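Local coordinates for LupI (Flavobacterium sp. YS-80-122, PDB 6IY4), which probably inhibits metalloendopeptidases, as a small periplasmic beta-barrel protein of the Inh protease inhibitor family, at residues C22-T25 with T31-A34; C38-A41 with R45-T48. All blocks are in the same frame, centred on the assembly; numbering follows the deposited sequence.

Contact 1 of 2, residues C22-T25 with T31-A34; sequences CTVT and TFSA
Ser33 holds Thr25, near the end of strand 22-26, through two hydrogen bonds along one edge: its main-chain N and its OG. Ser33 N donates to Thr25 O at 2.9 Å, in the carbonyl plane. Ser33 OG accepts from Thr25 N at 3.0 Å, nearly straight (160° at the hydrogen). The serine reaches that N-H because chi1 of 69° sets OG between its own backbone N and carbonyl carbon, turning the hydroxyl back toward the strand, where Thr25 CB also lies 3.7 Å from Ser33 OG. The same OG is hydrogen-bonded to Gln35 OE1, giving it a second polar partner. Phe32 CA adds a CH...O contact to Thr25 O at 3.2 Å, so two neighbouring residues crowd this one carbonyl.

The apolar half lies beside the polar one: Val24 and Phe32 cross obliquely, Val24 CG1 meeting ring atom CD1 of Phe32 at 4.0 Å. The ring also meets Trp50. Replacing Ser33 by an alanine removes OG, which is likely to leave Thr25 N without this acceptor and Gln35 OE1 without this partner. With a side-chain oxygen replacing a main-chain carbonyl as acceptor, the returning loop satisfies both backbone polar groups of Thr25, without itself forming a regular strand here.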
loop_
_atom_site.group_PDB
_atom_site.type_symbol
_atom_site.label_atom_id
_atom_site.label_comp_id
_atom_site.label_asym_id
_atom_site.label_seq_id
_atom_site.Cartn_x
_atom_site.Cartn_y
_atom_site.Cartn_z
ATOM N N CYS A 22 -8.351 2.461 6.143
ATOM C CA CYS A 22 -8.283 3.671 5.297
ATOM C C CYS A 22 -8.430 3.232 3.845
ATOM O O CYS A 22 -7.697 2.349 3.451
ATOM C CB CYS A 22 -6.936 4.323 5.539
ATOM S SG CYS A 22 -6.568 5.764 4.498
ATOM N N THR A 23 -9.364 3.798 3.105
ATOM C CA THR A 23 -9.557 3.500 1.670
ATOM C C THR A 23 -8.774 4.545 0.884
ATOM O O THR A 23 -9.035 5.783 1.083
ATOM C CB THR A 23 -11.042 3.462 1.312
ATOM O OG1 THR A 23 -11.653 2.508 2.181
ATOM C CG2 THR A 23 -11.266 3.091 -0.141
ATOM N N VAL A 24 -7.949 4.108 -0.073
ATOM C CA VAL A 24 -7.039 4.953 -0.875
ATOM C C VAL A 24 -7.212 4.512 -2.323
ATOM O O VAL A 24 -7.215 3.319 -2.557
ATOM C CB VAL A 24 -5.580 4.795 -0.441
ATOM C CG1 VAL A 24 -4.647 5.656 -1.288
ATOM C CG2 VAL A 24 -5.408 5.088 1.033
ATOM N N THR A 25 -7.280 5.453 -3.242
ATOM C CA THR A 25 -7.186 5.124 -4.673
ATOM C C THR A 25 -5.721 5.081 -5.118
ATOM O O THR A 25 -4.981 6.065 -4.895
ATOM C CB THR A 25 -7.916 6.140 -5.543
ATOM O OG1 THR A 25 -9.257 6.236 -5.085
ATOM C CG2 THR A 25 -7.885 5.701 -6.980
ATOM N N THR A 31 0.306 7.222 -8.797
ATOM C CA THR A 31 0.145 8.075 -7.621
ATOM C C THR A 31 -1.038 7.583 -6.815
ATOM O O THR A 31 -1.602 6.524 -7.119
ATOM C CB THR A 31 -0.014 9.540 -8.021
ATOM O OG1 THR A 31 -1.193 9.685 -8.808
ATOM C CG2 THR A 31 1.176 9.961 -8.834
ATOM N N PHE A 32 -1.332 8.302 -5.746
ATOM C CA PHE A 32 -2.434 7.984 -4.830
ATOM C C PHE A 32 -3.389 9.152 -4.694
ATOM O O PHE A 32 -2.971 10.266 -4.856
ATOM C CB PHE A 32 -1.923 7.748 -3.421
ATOM C CG PHE A 32 -0.852 6.694 -3.299
ATOM C CD1 PHE A 32 -1.175 5.355 -3.169
ATOM C CD2 PHE A 32 0.487 7.072 -3.270
ATOM C CE1 PHE A 32 -0.172 4.418 -3.007
ATOM C CE2 PHE A 32 1.488 6.124 -3.110
ATOM C CZ PHE A 32 1.149 4.800 -2.952
ATOM N N SER A 33 -4.627 8.868 -4.356
ATOM C CA SER A 33 -5.539 9.917 -3.873
ATOM C C SER A 33 -5.004 10.477 -2.541
ATOM O O SER A 33 -4.128 9.882 -1.897
ATOM C CB SER A 33 -6.933 9.369 -3.779
ATOM O OG SER A 33 -7.032 8.409 -2.747
ATOM N N ALA A 34 -5.485 11.667 -2.167
ATOM C CA ALA A 34 -5.001 12.422 -0.992
ATOM C C ALA A 34 -5.139 11.613 0.301
ATOM O O ALA A 34 -4.357 11.887 1.255
ATOM C CB ALA A 34 -5.780 13.713 -0.904
#

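Contact 2 of 2, residues C38-A41 with R45-T48; sequences CLQA and RTPT
Leu39 against Pro47 and Gln40 against Thr46 make this a van der Waals contact between two parts of the long connection from strand 22-26 to strand 49-53: a short 3-10 segment, 38-41, and an extended run, 45-48, that leads into the next strand. No hydrogen bond crosses between the segments; the contact is apolar at Leu39-Pro47 and hydroxyl against hydrocarbon at Thr46-Gln40. The backbones come closest at Gln40 and Thr46, whose CA atoms are 5.3 Å apart.

The buried half is a leucine crossing a proline ring at about a right angle. Leu39 has its CG anti to the carbonyl carbon (chi1 -58°), and the extended second torsion of -175° carries the CD1 branch to the ring, where Leu39 CD1 meets Pro47 CG at 3.8 Å. Leu39 CD1 also lies 4.1 Å from Pro47 CD, with Leu39 CB nearly as close to it, so the leucine touches the CG-CD side of the ring from two points.

Nearer the surface, Thr46 turns its OG1 to the aliphatic base of Gln40, 3.7 Å from Gln40 CB and 3.9 Å from Gln40 CG. The glutamine chain then bends at chi2 (-92°), and its amide leads away from Thr46, leaving the hydrocarbon part to make the contact.

Within the 3-10 turn, Ala41 N bonds to Cys38 O. Cys38 is tied by a disulfide to Cys22, and Arg45 O by a hydrogen bond from Ser67 OG, whereas what joins the two segments is van der Waals contact: buried and apolar at Leu39-Pro47, with Thr46 OG1 resting on the aliphatic base of Gln40 nearer the surface.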
loop_
_atom_site.group_PDB
_atom_site.type_symbol
_atom_site.label_atom_id
_atom_site.label_comp_id
_atom_site.label_asym_id
_atom_site.label_seq_id
_atom_site.Cartn_x
_atom_site.Cartn_y
_atom_site.Cartn_z
ATOM N N CYS A 38 -3.217 8.855 5.433
ATOM C CA CYS A 38 -3.487 7.956 6.582
ATOM C C CYS A 38 -2.315 7.018 6.846
ATOM O O CYS A 38 -2.118 6.613 7.999
ATOM C CB CYS A 38 -4.704 7.075 6.373
ATOM S SG CYS A 38 -4.562 5.969 4.936
ATOM N N LEU A 39 -1.519 6.698 5.837
ATOM C CA LEU A 39 -0.413 5.724 6.021
ATOM C C LEU A 39 0.710 6.337 6.845
ATOM O O LEU A 39 1.515 5.554 7.364
ATOM C CB LEU A 39 0.117 5.254 4.664
ATOM C CG LEU A 39 -0.904 4.597 3.740
ATOM C CD1 LEU A 39 -0.209 4.076 2.477
ATOM C CD2 LEU A 39 -1.643 3.452 4.411
ATOM N N GLN A 40 0.724 7.660 7.032
ATOM C CA GLN A 40 1.699 8.372 7.911
ATOM C C GLN A 40 1.633 7.806 9.337
ATOM O O GLN A 40 2.639 7.755 10.010
ATOM C CB GLN A 40 1.385 9.876 7.906
ATOM C CG GLN A 40 2.331 10.747 8.742
ATOM C CD GLN A 40 1.880 10.984 10.170
ATOM O OE1 GLN A 40 0.832 10.526 10.613
ATOM N NE2 GLN A 40 2.681 11.736 10.900
ATOM N N ALA A 41 0.472 7.378 9.791
ATOM C CA ALA A 41 0.306 6.822 11.149
ATOM C C ALA A 41 1.056 5.496 11.252
ATOM O O ALA A 41 1.372 5.066 12.397
ATOM C CB ALA A 41 -1.154 6.629 11.448
ATOM N N ARG A 45 7.964 6.453 6.291
ATOM C CA ARG A 45 8.090 7.233 5.046
ATOM C C ARG A 45 6.724 7.245 4.393
ATOM O O ARG A 45 6.246 6.164 4.114
ATOM C CB ARG A 45 9.166 6.577 4.188
ATOM C CG ARG A 45 9.593 7.468 3.036
ATOM C CD ARG A 45 10.473 6.743 2.043
ATOM N NE ARG A 45 11.687 6.272 2.697
ATOM C CZ ARG A 45 12.691 7.056 3.109
ATOM N NH1 ARG A 45 12.640 8.379 2.970
ATOM N NH2 ARG A 45 13.764 6.497 3.651
ATOM N N THR A 46 6.095 8.396 4.224
ATOM C CA THR A 46 4.778 8.503 3.576
ATOM C C THR A 46 4.931 8.250 2.071
ATOM O O THR A 46 5.731 8.894 1.425
ATOM C CB THR A 46 4.180 9.885 3.812
ATOM O OG1 THR A 46 3.936 9.975 5.221
ATOM C CG2 THR A 46 2.898 10.075 3.046
ATOM N N PRO A 47 4.173 7.314 1.459
ATOM C CA PRO A 47 4.320 7.034 0.041
ATOM C C PRO A 47 3.717 8.102 -0.876
ATOM O O PRO A 47 2.660 8.673 -0.503
ATOM C CB PRO A 47 3.484 5.753 -0.156
ATOM C CG PRO A 47 3.128 5.264 1.203
ATOM C CD PRO A 47 3.169 6.459 2.117
ATOM N N THR A 48 4.398 8.413 -1.971
ATOM C CA THR A 48 3.884 9.347 -3.004
ATOM C C THR A 48 3.659 8.602 -4.309
ATOM O O THR A 48 2.867 9.106 -5.131
ATOM C CB THR A 48 4.819 10.551 -3.200
ATOM O OG1 THR A 48 6.112 10.084 -3.584
ATOM C CG2 THR A 48 4.922 11.388 -1.944
#

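Overall arrangement
The contacts follow one another along the chain, 22-34 and then 38-48, with centres about 10 Å apart. Contact 1 ties the edge strand 22-26 to the loop that follows it; contact 2 joins two later parts of the same connection, which runs on to strand 49-53, the other outermost strand of the seven-stranded antiparallel sheet. The Cys22-Cys38 disulfide links them covalently, and Val24 CG2 packs on Cys38 SG. A second junction is packing: Phe32 CE2 lies 3.6 Å from Pro47 CB and 3.5 Å from Thr48 C. Together these junctions tie this mostly irregular connection to strand 22-26 where it crosses toward 49-53, consistent with the beta-barrel fold of this family.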